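Local coordinates for 2-oxoglutarate (2OG) and Fe(II)-dependent oxygenase superfamily protein (Arabidopsis thaliana, PDB 6KWA), which probably catalyses the irreversible, 2-oxoglutarate-dependent oxidation of the plant hormone indole-3-acetic acid to inactive 2-oxoindole-3-acetic acid, at residues D50-P55 / F149-Y154; E57-N62 / E82-Y87; G135-D140 / P256-D261. All coordinates share one frame; numbering follows the deposited sequence.

Interactions 1 and 2 lie side by side, their centres about 8 Å apart, on neighbouring antiparallel strands, 147-155 and 81-87, at one side of the seven-stranded sheet of the double-stranded beta-helix. Helices 38-51 and 56-59, which follow each other in the chain, pack against these strands, so the N-terminal part is joined to the catalytic fold close to N152 and Y154 of the 2-oxoglutarate site. Along the chain, both segments of interaction 2 fall between the two of interaction 1. Interaction 3 joins the loops 135-140 and 256-261 on the opposite side of the chain's centre, its centre about 39 Å from that of interaction 1, and comes after interaction 2 in sequence.

Interaction 1. Residues D50-P55 / F149-Y154; sequences DLFQRP and FRINKY
F52, in the type I turn from L51 to R54, lies against K153 and I151 on strand 147-155 of the double-stranded beta-helix, tying the N-terminal part to the catalytic sheet. From the F52 backbone outward, CB meets CD of K153 at 3.9 Å, and F52 CG lies 4.0 Å from both CB and CD of K153. K153 CB stands over the ring face, 3.7 Å from the F52 centroid and only 8° off the ring normal, a CH-pi contact. The two side chains run past each other in opposite directions. Farther out, CE2 of F52 touches I151 CG1 at 3.9 Å, and F52 CZ lies 3.3 Å from I151 O, which is at the ring edge. L51 adds a looser apolar touch between its CD1 and I151 CD1. On the same strand N152, which binds 2-oxoglutarate, points away from the turn, its amide held by Y81 and S240. K153 has CG anti to its backbone N (chi1 175°), and the extended chain beyond CG takes NZ past F52 CB. There a water accepts from K153 NZ at 3.1 Å and donates to F52 O at 2.9 Å.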
ATOM      1  N   ASP A  50       3.778 -18.201   6.361  1.00 51.52           N
ATOM      2  CA  ASP A  50       3.039 -19.398   6.706  1.00 50.89           C
ATOM      3  C   ASP A  50       1.714 -19.542   5.932  1.00 56.53           C
ATOM      4  O   ASP A  50       1.348 -20.651   5.525  1.00 55.95           O
ATOM      5  CB  ASP A  50       2.742 -19.441   8.201  1.00 52.97           C
ATOM      6  CG  ASP A  50       2.399 -20.846   8.668  1.00 59.69           C
ATOM      7  OD1 ASP A  50       3.264 -21.730   8.481  1.00 68.01           O
ATOM      8  OD2 ASP A  50       1.278 -21.090   9.171  1.00 59.82           O
ATOM      9  N   LEU A  51       0.964 -18.451   5.768  1.00 49.28           N
ATOM     10  CA  LEU A  51      -0.291 -18.557   5.022  1.00 50.02           C
ATOM     11  C   LEU A  51      -0.018 -19.035   3.595  1.00 48.66           C
ATOM     12  O   LEU A  51      -0.790 -19.827   3.051  1.00 48.30           O
ATOM     13  CB  LEU A  51      -1.058 -17.227   5.015  1.00 42.80           C
ATOM     14  CG  LEU A  51      -1.579 -16.829   6.394  1.00 48.17           C
ATOM     15  CD1 LEU A  51      -2.418 -15.563   6.380  1.00 46.93           C
ATOM     16  CD2 LEU A  51      -2.381 -17.987   7.012  1.00 51.29           C
ATOM     17  N   PHE A  52       1.101 -18.607   3.003  1.00 42.81           N
ATOM     18  CA  PHE A  52       1.407 -19.009   1.626  1.00 48.30           C
ATOM     19  C   PHE A  52       1.822 -20.479   1.488  1.00 54.04           C
ATOM     20  O   PHE A  52       1.860 -21.015   0.380  1.00 52.32           O
ATOM     21  CB  PHE A  52       2.506 -18.129   1.039  1.00 48.58           C
ATOM     22  CG  PHE A  52       2.003 -16.842   0.449  1.00 52.36           C
ATOM     23  CD1 PHE A  52       1.114 -16.863  -0.626  1.00 49.53           C
ATOM     24  CD2 PHE A  52       2.406 -15.615   0.961  1.00 47.79           C
ATOM     25  CE1 PHE A  52       0.640 -15.680  -1.192  1.00 48.17           C
ATOM     26  CE2 PHE A  52       1.939 -14.428   0.395  1.00 48.02           C
ATOM     27  CZ  PHE A  52       1.059 -14.463  -0.684  1.00 47.62           C
ATOM     28  N   GLN A  53       2.125 -21.125   2.605  1.00 54.54           N
ATOM     29  CA  GLN A  53       2.444 -22.544   2.583  1.00 55.94           C
ATOM     30  C   GLN A  53       1.209 -23.393   2.816  1.00 51.58           C
ATOM     31  O   GLN A  53       1.297 -24.612   2.854  1.00 53.41           O
ATOM     32  CB  GLN A  53       3.552 -22.845   3.585  1.00 54.00           C
ATOM     33  CG  GLN A  53       4.889 -22.572   2.928  1.00 50.74           C
ATOM     34  CD  GLN A  53       6.007 -22.330   3.891  1.00 61.91           C
ATOM     35  OE1 GLN A  53       5.843 -22.460   5.102  1.00 70.24           O
ATOM     36  NE2 GLN A  53       7.145 -21.895   3.363  1.00 63.76           N
ATOM     37  N   ARG A  54       0.052 -22.749   2.949  1.00 49.13           N
ATOM     38  CA  ARG A  54      -1.201 -23.486   3.105  1.00 53.90           C
ATOM     39  C   ARG A  54      -1.438 -24.313   1.841  1.00 55.62           C
ATOM     40  O   ARG A  54      -0.931 -23.961   0.765  1.00 51.88           O
ATOM     41  CB  ARG A  54      -2.384 -22.538   3.331  1.00 49.19           C
ATOM     42  CG  ARG A  54      -2.501 -21.960   4.735  1.00 50.29           C
ATOM     43  CD  ARG A  54      -2.830 -23.015   5.780  1.00 53.59           C
ATOM     44  NE  ARG A  54      -3.288 -22.413   7.034  1.00 50.90           N
ATOM     45  CZ  ARG A  54      -2.472 -21.961   7.984  1.00 50.05           C
ATOM     46  NH1 ARG A  54      -1.163 -22.054   7.833  1.00 44.42           N
ATOM     47  NH2 ARG A  54      -2.967 -21.437   9.101  1.00 55.72           N
ATOM     48  N   PRO A  55      -2.162 -25.440   1.972  1.00 47.19           N
ATOM     49  CA  PRO A  55      -2.511 -26.247   0.793  1.00 53.41           C
ATOM     50  C   PRO A  55      -3.136 -25.366  -0.278  1.00 58.43           C
ATOM     51  O   PRO A  55      -3.850 -24.418   0.040  1.00 57.08           O
ATOM     52  CB  PRO A  55      -3.514 -27.269   1.342  1.00 54.18           C
ATOM     53  CG  PRO A  55      -3.087 -27.437   2.798  1.00 58.08           C
ATOM     54  CD  PRO A  55      -2.622 -26.055   3.231  1.00 53.40           C
ATOM     55  N   PHE A 149      -6.608  -5.304   1.942  1.00 51.58           N
ATOM     56  CA  PHE A 149      -5.396  -5.938   2.405  1.00 46.21           C
ATOM     57  C   PHE A 149      -4.893  -6.893   1.317  1.00 48.79           C
ATOM     58  O   PHE A 149      -5.690  -7.623   0.732  1.00 43.13           O
ATOM     59  CB  PHE A 149      -5.725  -6.632   3.709  1.00 49.68           C
ATOM     60  CG  PHE A 149      -4.573  -7.286   4.381  1.00 53.52           C
ATOM     61  CD1 PHE A 149      -3.587  -6.532   5.000  1.00 53.80           C
ATOM     62  CD2 PHE A 149      -4.536  -8.672   4.496  1.00 55.16           C
ATOM     63  CE1 PHE A 149      -2.547  -7.164   5.679  1.00 55.98           C
ATOM     64  CE2 PHE A 149      -3.507  -9.310   5.163  1.00 52.93           C
ATOM     65  CZ  PHE A 149      -2.502  -8.555   5.753  1.00 55.51           C
ATOM     66  N   ARG A 150      -3.594  -6.879   1.022  1.00 41.02           N
ATOM     67  CA  ARG A 150      -3.056  -7.832   0.065  1.00 44.00           C
ATOM     68  C   ARG A 150      -1.663  -8.263   0.482  1.00 46.53           C
ATOM     69  O   ARG A 150      -0.798  -7.424   0.740  1.00 51.46           O
ATOM     70  CB  ARG A 150      -3.008  -7.234  -1.348  1.00 40.22           C
ATOM     71  CG  ARG A 150      -2.837  -8.276  -2.458  1.00 43.54           C
ATOM     72  CD  ARG A 150      -3.515  -7.868  -3.772  1.00 43.76           C
ATOM     73  NE  ARG A 150      -3.474  -8.924  -4.782  1.00 47.69           N
ATOM     74  CZ  ARG A 150      -4.316  -9.963  -4.801  1.00 51.93           C
ATOM     75  NH1 ARG A 150      -5.222 -10.094  -3.851  1.00 45.77           N
ATOM     76  NH2 ARG A 150      -4.244 -10.891  -5.746  1.00 50.75           N
ATOM     77  N   ILE A 151      -1.421  -9.568   0.516  1.00 45.77           N
ATOM     78  CA  ILE A 151      -0.090 -10.047   0.861  1.00 42.10           C
ATOM     79  C   ILE A 151       0.456 -10.753  -0.354  1.00 48.06           C
ATOM     80  O   ILE A 151      -0.265 -11.439  -1.087  1.00 47.16           O
ATOM     81  CB  ILE A 151      -0.092 -10.976   2.074  1.00 46.71           C
ATOM     82  CG1 ILE A 151      -0.967 -12.205   1.837  1.00 46.29           C
ATOM     83  CG2 ILE A 151      -0.586 -10.222   3.306  1.00 45.23           C
ATOM     84  CD1 ILE A 151      -1.073 -13.123   3.059  1.00 47.70           C
ATOM     85  N   ASN A 152       1.747 -10.585  -0.571  1.00 44.96           N
ATOM     86  CA  ASN A 152       2.335 -10.974  -1.817  1.00 47.65           C
ATOM     87  C   ASN A 152       3.525 -11.889  -1.594  1.00 48.44           C
ATOM     88  O   ASN A 152       4.255 -11.699  -0.626  1.00 44.87           O
ATOM     89  CB  ASN A 152       2.781  -9.712  -2.564  1.00 46.59           C
ATOM     90  CG  ASN A 152       1.685  -8.635  -2.593  1.00 52.51           C
ATOM     91  OD1 ASN A 152       0.683  -8.780  -3.290  1.00 51.82           O
ATOM     92  ND2 ASN A 152       1.875  -7.559  -1.823  1.00 50.11           N
ATOM     93  N   LYS A 153       3.703 -12.875  -2.485  1.00 46.34           N
ATOM     94  CA  LYS A 153       4.885 -13.752  -2.506  1.00 45.55           C
ATOM     95  C   LYS A 153       5.532 -13.681  -3.879  1.00 48.80           C
ATOM     96  O   LYS A 153       4.912 -14.066  -4.884  1.00 45.78           O
ATOM     97  CB  LYS A 153       4.515 -15.201  -2.185  1.00 48.05           C
ATOM     98  CG  LYS A 153       5.668 -16.204  -2.309  1.00 46.55           C
ATOM     99  CD  LYS A 153       5.351 -17.540  -1.616  1.00 47.59           C
ATOM    100  CE  LYS A 153       6.148 -18.704  -2.172  1.00 56.42           C
ATOM    101  NZ  LYS A 153       6.033 -19.869  -1.231  1.00 60.47           N
ATOM    102  N   TYR A 154       6.749 -13.154  -3.950  1.00 47.22           N
ATOM    103  CA  TYR A 154       7.450 -13.079  -5.240  1.00 52.65           C
ATOM    104  C   TYR A 154       8.436 -14.220  -5.325  1.00 54.81           C
ATOM    105  O   TYR A 154       9.228 -14.419  -4.390  1.00 53.55           O
ATOM    106  CB  TYR A 154       8.190 -11.733  -5.428  1.00 55.23           C
ATOM    107  CG  TYR A 154       7.244 -10.601  -5.391  1.00 57.24           C
ATOM    108  CD1 TYR A 154       6.647 -10.161  -6.557  1.00 54.57           C
ATOM    109  CD2 TYR A 154       6.883 -10.015  -4.182  1.00 53.72           C
ATOM    110  CE1 TYR A 154       5.733  -9.153  -6.528  1.00 59.16           C
ATOM    111  CE2 TYR A 154       5.958  -9.007  -4.140  1.00 55.04           C
ATOM    112  CZ  TYR A 154       5.398  -8.581  -5.306  1.00 59.89           C
ATOM    113  OH  TYR A 154       4.490  -7.574  -5.211  1.00 63.11           O
TER
HETATM  114  O   HOH W   1       3.221 -20.683  -2.215  1.00 52.57           O

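Interaction 2. Residues E57-N62 / E82-Y87; sequences EVKVRN and EALGLY
N62 and K59 reach from the type I turn K59 to N62 at helix 56-59 to strand 81-87, an outermost strand of the main sheet of the double-stranded beta-helix. The carboxamide of N62 lies alongside the backbone of G85 and pairs with it twice, much as a neighbouring strand would. G85 N donates to N62 OD1 at 3.0 Å with an almost straight N-H...O angle of 170°, and N62 ND2 donates to G85 O at 2.8 Å. G85 O lies in the plane of the N62 amide, whereas ND2 is tilted 23° from the carbonyl plane of G85. CG of N62 is anti to its backbone N (chi1 179°), which sends CG toward the strand, and ND2 has a second acceptor in Q101 OE1. An alanine here would keep CB against L84 but would probably leave G85 N and O, and Q101 OE1, without these mates and open a gap beside the strand. L84 CD2 packs between the two polar contacts, 3.7 Å from N62 CB and more loosely against K59 CB. On its other side K59 and E82 cross at about a right angle: E82 is extended, while the lysine chain bends at chi3. The buried amine is also bonded to F52 O, and E82 OE2 to Y71 OH, so the charge pair is part of a small polar network. Within it K59 NZ meets the syn lone pair of E82 OE2 at 2.6 Å.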
ATOM      1  N   GLU A  57      -5.544 -25.887  -2.194  1.00 56.49           N
ATOM      2  CA  GLU A  57      -6.988 -25.959  -2.276  1.00 64.15           C
ATOM      3  C   GLU A  57      -7.601 -25.137  -1.131  1.00 59.08           C
ATOM      4  O   GLU A  57      -8.736 -24.657  -1.225  1.00 59.14           O
ATOM      5  CB  GLU A  57      -7.402 -27.431  -2.302  1.00 66.97           C
ATOM      6  CG  GLU A  57      -8.768 -27.697  -2.926  1.00 74.01           C
ATOM      7  CD  GLU A  57      -8.868 -29.144  -3.457  1.00 80.72           C
ATOM      8  OE1 GLU A  57      -7.805 -29.819  -3.546  1.00 75.04           O
ATOM      9  OE2 GLU A  57      -9.979 -29.577  -3.856  1.00 77.85           O
ATOM     10  N   VAL A  58      -6.803 -24.902  -0.093  1.00 55.81           N
ATOM     11  CA  VAL A  58      -7.172 -23.954   0.947  1.00 56.18           C
ATOM     12  C   VAL A  58      -7.042 -22.499   0.418  1.00 60.56           C
ATOM     13  O   VAL A  58      -7.975 -21.692   0.540  1.00 56.18           O
ATOM     14  CB  VAL A  58      -6.287 -24.111   2.201  1.00 59.06           C
ATOM     15  CG1 VAL A  58      -6.557 -22.968   3.198  1.00 58.02           C
ATOM     16  CG2 VAL A  58      -6.516 -25.476   2.866  1.00 57.53           C
ATOM     17  N   LYS A  59      -5.913 -22.181  -0.219  1.00 55.14           N
ATOM     18  CA  LYS A  59      -5.695 -20.820  -0.722  1.00 55.73           C
ATOM     19  C   LYS A  59      -6.750 -20.387  -1.721  1.00 54.35           C
ATOM     20  O   LYS A  59      -7.191 -19.241  -1.680  1.00 47.95           O
ATOM     21  CB  LYS A  59      -4.313 -20.691  -1.342  1.00 47.50           C
ATOM     22  CG  LYS A  59      -3.206 -20.771  -0.304  1.00 51.56           C
ATOM     23  CD  LYS A  59      -1.825 -20.431  -0.870  1.00 47.39           C
ATOM     24  CE  LYS A  59      -1.189 -21.583  -1.664  1.00 53.61           C
ATOM     25  NZ  LYS A  59       0.282 -21.311  -1.914  1.00 50.69           N
ATOM     26  N   VAL A  60      -7.212 -21.313  -2.560  1.00 53.45           N
ATOM     27  CA  VAL A  60      -8.204 -20.980  -3.595  1.00 52.97           C
ATOM     28  C   VAL A  60      -9.547 -20.598  -2.975  1.00 52.91           C
ATOM     29  O   VAL A  60     -10.407 -19.998  -3.644  1.00 55.24           O
ATOM     30  CB  VAL A  60      -8.397 -22.153  -4.605  1.00 58.30           C
ATOM     31  CG1 VAL A  60      -9.307 -21.746  -5.766  1.00 61.27           C
ATOM     32  CG2 VAL A  60      -7.052 -22.588  -5.182  1.00 55.42           C
ATOM     33  N   ARG A  61      -9.714 -20.927  -1.694  1.00 53.63           N
ATOM     34  CA  ARG A  61     -10.898 -20.550  -0.921  1.00 55.01           C
ATOM     35  C   ARG A  61     -10.915 -19.036  -0.589  1.00 58.82           C
ATOM     36  O   ARG A  61     -11.955 -18.486  -0.203  1.00 58.06           O
ATOM     37  CB  ARG A  61     -10.956 -21.388   0.360  1.00 55.46           C
ATOM     38  CG  ARG A  61     -11.440 -22.820   0.151  1.00 60.14           C
ATOM     39  CD  ARG A  61     -11.105 -23.765   1.335  1.00 62.69           C
ATOM     40  NE  ARG A  61     -11.324 -23.219   2.673  1.00 67.61           N
ATOM     41  CZ  ARG A  61     -11.039 -23.885   3.796  1.00 70.93           C
ATOM     42  NH1 ARG A  61     -11.271 -23.326   4.976  1.00 68.40           N
ATOM     43  NH2 ARG A  61     -10.542 -25.125   3.735  1.00 71.47           N
ATOM     44  N   ASN A  62      -9.771 -18.369  -0.749  1.00 55.53           N
ATOM     45  CA  ASN A  62      -9.696 -16.909  -0.616  1.00 53.58           C
ATOM     46  C   ASN A  62     -10.336 -16.285  -1.847  1.00 51.30           C
ATOM     47  O   ASN A  62      -9.674 -15.951  -2.820  1.00 51.39           O
ATOM     48  CB  ASN A  62      -8.236 -16.450  -0.438  1.00 49.92           C
ATOM     49  CG  ASN A  62      -8.083 -14.922  -0.305  1.00 49.03           C
ATOM     50  OD1 ASN A  62      -7.192 -14.338  -0.920  1.00 51.82           O
ATOM     51  ND2 ASN A  62      -8.930 -14.285   0.506  1.00 46.06           N
ATOM     52  N   GLU A  82       2.519 -14.478  -6.529  1.00 42.63           N
ATOM     53  CA  GLU A  82       1.376 -15.086  -5.885  1.00 45.22           C
ATOM     54  C   GLU A  82       0.802 -14.114  -4.825  1.00 47.98           C
ATOM     55  O   GLU A  82       1.538 -13.343  -4.199  1.00 45.26           O
ATOM     56  CB  GLU A  82       1.784 -16.428  -5.241  1.00 47.58           C
ATOM     57  CG  GLU A  82       0.631 -17.215  -4.584  1.00 45.36           C
ATOM     58  CD  GLU A  82       1.105 -18.505  -3.928  1.00 49.57           C
ATOM     59  OE1 GLU A  82       2.341 -18.666  -3.758  1.00 50.93           O
ATOM     60  OE2 GLU A  82       0.248 -19.343  -3.556  1.00 50.29           O
ATOM     61  N   ALA A  83      -0.508 -14.118  -4.631  1.00 45.08           N
ATOM     62  CA  ALA A  83      -1.087 -13.157  -3.719  1.00 44.78           C
ATOM     63  C   ALA A  83      -2.363 -13.650  -3.085  1.00 49.85           C
ATOM     64  O   ALA A  83      -3.127 -14.406  -3.697  1.00 48.21           O
ATOM     65  CB  ALA A  83      -1.332 -11.810  -4.447  1.00 50.09           C
ATOM     66  N   LEU A  84      -2.585 -13.181  -1.857  1.00 40.19           N
ATOM     67  CA  LEU A  84      -3.801 -13.390  -1.100  1.00 44.02           C
ATOM     68  C   LEU A  84      -4.293 -12.031  -0.611  1.00 45.95           C
ATOM     69  O   LEU A  84      -3.511 -11.084  -0.479  1.00 46.02           O
ATOM     70  CB  LEU A  84      -3.574 -14.323   0.105  1.00 45.58           C
ATOM     71  CG  LEU A  84      -3.221 -15.797  -0.095  1.00 45.57           C
ATOM     72  CD1 LEU A  84      -2.268 -16.288   0.975  1.00 44.15           C
ATOM     73  CD2 LEU A  84      -4.520 -16.587  -0.017  1.00 47.39           C
ATOM     74  N   GLY A  85      -5.581 -11.916  -0.321  1.00 51.16           N
ATOM     75  CA  GLY A  85      -6.038 -10.665   0.239  1.00 50.25           C
ATOM     76  C   GLY A  85      -7.486 -10.593   0.615  1.00 51.75           C
ATOM     77  O   GLY A  85      -8.270 -11.519   0.380  1.00 52.37           O
ATOM     78  N   LEU A  86      -7.856  -9.462   1.197  1.00 51.18           N
ATOM     79  CA  LEU A  86      -9.212  -9.299   1.685  1.00 52.31           C
ATOM     80  C   LEU A  86      -9.622  -7.862   1.499  1.00 52.85           C
ATOM     81  O   LEU A  86      -8.805  -6.942   1.596  1.00 50.16           O
ATOM     82  CB  LEU A  86      -9.330  -9.740   3.153  1.00 47.86           C
ATOM     83  CG  LEU A  86      -8.700  -8.952   4.296  1.00 47.39           C
ATOM     84  CD1 LEU A  86      -9.695  -8.033   4.943  1.00 50.64           C
ATOM     85  CD2 LEU A  86      -8.092  -9.844   5.327  1.00 51.18           C
ATOM     86  N   TYR A  87     -10.890  -7.711   1.148  1.00 49.04           N
ATOM     87  CA  TYR A  87     -11.524  -6.437   0.968  1.00 49.91           C
ATOM     88  C   TYR A  87     -12.155  -5.964   2.284  1.00 54.52           C
ATOM     89  O   TYR A  87     -12.641  -6.774   3.085  1.00 52.01           O
ATOM     90  CB  TYR A  87     -12.565  -6.571  -0.138  1.00 55.02           C
ATOM     91  CG  TYR A  87     -13.412  -5.357  -0.337  1.00 60.42           C
ATOM     92  CD1 TYR A  87     -12.963  -4.316  -1.121  1.00 61.65           C
ATOM     93  CD2 TYR A  87     -14.658  -5.244   0.265  1.00 61.10           C
ATOM     94  CE1 TYR A  87     -13.729  -3.194  -1.316  1.00 64.48           C
ATOM     95  CE2 TYR A  87     -15.433  -4.117   0.082  1.00 62.71           C
ATOM     96  CZ  TYR A  87     -14.966  -3.097  -0.715  1.00 62.31           C
ATOM     97  OH  TYR A  87     -15.736  -1.971  -0.901  1.00 60.20           O
TER

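Interaction 3. Residues G135-D140 / P256-D261; sequences GLVETD and PSEFVD
L136 and F259 form the tight side of this contact between two loops, one following helix 106-133 and the other beyond strand 237-245 near the C-terminus. L136 CD2 approaches F259 CE2 to 3.7 Å, the two side chains crossing at about a right angle. W218 of helix 213-218 touches L136, and both W218 and Y134 meet the F259 ring edge-to-face, so this half belongs to a buried apolar cluster. The second methyl of the leucine, CD1, rests at 4.1 Å from E258 CB and marks the passage to the polar half.

There the packing gives way to charge. E138 and E258 reach toward each other tip to tip, their carboxylate planes turned 69° apart, and E138 OE1 comes within 3.0 Å of E258 OE2. Both chains bend at chi2 (83° in E138, 101° in E258), which turns each CD away from the extended path. P256 CB packs 4.0 Å from E138 CD, and V137 CG2, on an exposed residue, lies 3.5 Å from E258 OE2. A water bridges the loops on the polar side, donating to E138 OE2 at 3.2 Å and accepting from S257 N at 2.9 Å. Two acceptors so close would repel each other if both were ionised; the spacing is therefore consistent with a raised pKa for one of the carboxylates, and the apolar packing and the bridging water probably offset the repulsion that remains between the loops.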
ATOM      1  N   GLY A 135      -5.086  22.736   4.162  1.00 42.73           N
ATOM      2  CA  GLY A 135      -5.993  23.611   4.908  1.00 42.07           C
ATOM      3  C   GLY A 135      -7.474  23.388   4.601  1.00 45.54           C
ATOM      4  O   GLY A 135      -8.295  24.294   4.727  1.00 46.56           O
ATOM      5  N   LEU A 136      -7.810  22.157   4.226  1.00 41.40           N
ATOM      6  CA  LEU A 136      -9.160  21.774   3.865  1.00 42.93           C
ATOM      7  C   LEU A 136     -10.071  21.696   5.075  1.00 46.66           C
ATOM      8  O   LEU A 136      -9.601  21.469   6.199  1.00 41.10           O
ATOM      9  CB  LEU A 136      -9.154  20.421   3.163  1.00 46.46           C
ATOM     10  CG  LEU A 136      -9.043  20.286   1.648  1.00 51.14           C
ATOM     11  CD1 LEU A 136      -8.290  21.407   0.983  1.00 45.59           C
ATOM     12  CD2 LEU A 136      -8.504  18.894   1.286  1.00 44.90           C
ATOM     13  N   VAL A 137     -11.362  21.898   4.824  1.00 45.01           N
ATOM     14  CA  VAL A 137     -12.394  21.769   5.841  1.00 49.14           C
ATOM     15  C   VAL A 137     -12.844  20.323   5.938  1.00 51.15           C
ATOM     16  O   VAL A 137     -13.270  19.873   6.993  1.00 51.01           O
ATOM     17  CB  VAL A 137     -13.610  22.699   5.572  1.00 48.20           C
ATOM     18  CG1 VAL A 137     -13.145  24.152   5.584  1.00 47.76           C
ATOM     19  CG2 VAL A 137     -14.274  22.367   4.259  1.00 47.29           C
ATOM     20  N   GLU A 138     -12.752  19.589   4.830  1.00 52.37           N
ATOM     21  CA  GLU A 138     -13.196  18.212   4.819  1.00 49.66           C
ATOM     22  C   GLU A 138     -12.125  17.289   5.417  1.00 48.85           C
ATOM     23  O   GLU A 138     -11.581  16.426   4.738  1.00 51.10           O
ATOM     24  CB  GLU A 138     -13.485  17.793   3.374  1.00 50.50           C
ATOM     25  CG  GLU A 138     -14.489  18.663   2.616  1.00 55.76           C
ATOM     26  CD  GLU A 138     -13.886  19.936   2.009  1.00 55.09           C
ATOM     27  OE1 GLU A 138     -12.694  20.220   2.225  1.00 52.41           O
ATOM     28  OE2 GLU A 138     -14.617  20.669   1.311  1.00 60.73           O
ATOM     29  N   THR A 139     -11.895  17.397   6.718  1.00 49.49           N
ATOM     30  CA  THR A 139     -10.801  16.653   7.328  1.00 50.81           C
ATOM     31  C   THR A 139     -11.213  15.212   7.619  1.00 52.18           C
ATOM     32  O   THR A 139     -10.442  14.444   8.169  1.00 51.68           O
ATOM     33  CB  THR A 139     -10.297  17.343   8.618  1.00 54.81           C
ATOM     34  OG1 THR A 139     -11.391  17.515   9.529  1.00 50.60           O
ATOM     35  CG2 THR A 139      -9.693  18.735   8.283  1.00 46.45           C
ATOM     36  N   ASP A 140     -12.429  14.861   7.224  1.00 48.07           N
ATOM     37  CA  ASP A 140     -12.979  13.536   7.438  1.00 53.44           C
ATOM     38  C   ASP A 140     -13.329  12.875   6.098  1.00 50.12           C
ATOM     39  O   ASP A 140     -14.153  11.970   6.065  1.00 46.60           O
ATOM     40  CB  ASP A 140     -14.251  13.637   8.291  1.00 55.78           C
ATOM     41  CG  ASP A 140     -13.970  13.863   9.771  1.00 63.90           C
ATOM     42  OD1 ASP A 140     -12.803  13.732  10.219  1.00 65.26           O
ATOM     43  OD2 ASP A 140     -14.923  14.275  10.474  1.00 70.01           O
ATOM     44  N   PRO A 256     -12.869  17.828  -3.580  1.00 60.87           N
ATOM     45  CA  PRO A 256     -13.315  18.982  -2.802  1.00 59.66           C
ATOM     46  C   PRO A 256     -13.136  20.267  -3.621  1.00 62.88           C
ATOM     47  O   PRO A 256     -12.092  20.474  -4.253  1.00 63.39           O
ATOM     48  CB  PRO A 256     -12.384  18.958  -1.590  1.00 59.96           C
ATOM     49  CG  PRO A 256     -12.068  17.503  -1.403  1.00 55.22           C
ATOM     50  CD  PRO A 256     -12.067  16.888  -2.778  1.00 55.23           C
ATOM     51  N   SER A 257     -14.172  21.096  -3.636  1.00 60.55           N
ATOM     52  CA  SER A 257     -14.211  22.343  -4.405  1.00 59.46           C
ATOM     53  C   SER A 257     -12.921  23.157  -4.339  1.00 60.06           C
ATOM     54  O   SER A 257     -12.487  23.727  -5.350  1.00 60.20           O
ATOM     55  CB  SER A 257     -15.390  23.196  -3.950  1.00 58.99           C
ATOM     56  OG  SER A 257     -15.200  23.595  -2.602  1.00 62.52           O
ATOM     57  N   GLU A 258     -12.325  23.233  -3.147  1.00 52.87           N
ATOM     58  CA  GLU A 258     -11.108  24.026  -2.949  1.00 54.97           C
ATOM     59  C   GLU A 258     -10.008  23.755  -3.992  1.00 53.28           C
ATOM     60  O   GLU A 258      -9.170  24.611  -4.250  1.00 52.60           O
ATOM     61  CB  GLU A 258     -10.504  23.803  -1.552  1.00 52.06           C
ATOM     62  CG  GLU A 258     -11.329  24.242  -0.328  1.00 48.74           C
ATOM     63  CD  GLU A 258     -12.029  23.097   0.370  1.00 56.99           C
ATOM     64  OE1 GLU A 258     -12.392  22.115  -0.315  1.00 55.97           O
ATOM     65  OE2 GLU A 258     -12.153  23.162   1.631  1.00 53.23           O
ATOM     66  N   PHE A 259      -9.982  22.531  -4.511  1.00 51.65           N
ATOM     67  CA  PHE A 259      -8.968  22.084  -5.463  1.00 57.31           C
ATOM     68  C   PHE A 259      -9.233  22.490  -6.905  1.00 60.14           C
ATOM     69  O   PHE A 259      -8.345  22.456  -7.751  1.00 57.67           O
ATOM     70  CB  PHE A 259      -8.851  20.563  -5.419  1.00 52.95           C
ATOM     71  CG  PHE A 259      -8.057  20.056  -4.264  1.00 52.22           C
ATOM     72  CD1 PHE A 259      -6.789  20.560  -4.014  1.00 54.88           C
ATOM     73  CD2 PHE A 259      -8.572  19.070  -3.431  1.00 53.78           C
ATOM     74  CE1 PHE A 259      -6.047  20.098  -2.949  1.00 51.70           C
ATOM     75  CE2 PHE A 259      -7.836  18.595  -2.367  1.00 51.17           C
ATOM     76  CZ  PHE A 259      -6.566  19.110  -2.129  1.00 50.67           C
ATOM     77  N   VAL A 260     -10.489  22.778  -7.198  1.00 61.71           N
ATOM     78  CA  VAL A 260     -10.860  23.074  -8.560  1.00 65.66           C
ATOM     79  C   VAL A 260     -11.195  24.532  -8.728  1.00 68.51           C
ATOM     80  O   VAL A 260     -12.089  25.056  -8.060  1.00 69.08           O
ATOM     81  CB  VAL A 260     -12.058  22.235  -8.995  1.00 68.77           C
ATOM     82  CG1 VAL A 260     -12.338  22.465 -10.479  1.00 68.39           C
ATOM     83  CG2 VAL A 260     -11.780  20.761  -8.697  1.00 68.90           C
ATOM     84  N   ASP A 261     -10.477  25.187  -9.628  1.00 66.54           N
ATOM     85  CA  ASP A 261     -10.769  26.573  -9.929  1.00 65.36           C
ATOM     86  C   ASP A 261     -10.209  26.955 -11.293  1.00 67.66           C
ATOM     87  O   ASP A 261      -9.717  26.103 -12.041  1.00 66.89           O
ATOM     88  CB  ASP A 261     -10.250  27.483  -8.814  1.00 67.72           C
ATOM     89  CG  ASP A 261      -8.822  27.184  -8.431  1.00 69.70           C
ATOM     90  OD1 ASP A 261      -7.924  27.487  -9.250  1.00 64.30           O
ATOM     91  OD2 ASP A 261      -8.610  26.652  -7.302  1.00 69.45           O
TER
HETATM   92  O   HOH W   2     -16.066  20.336  -1.566  1.00 61.56           O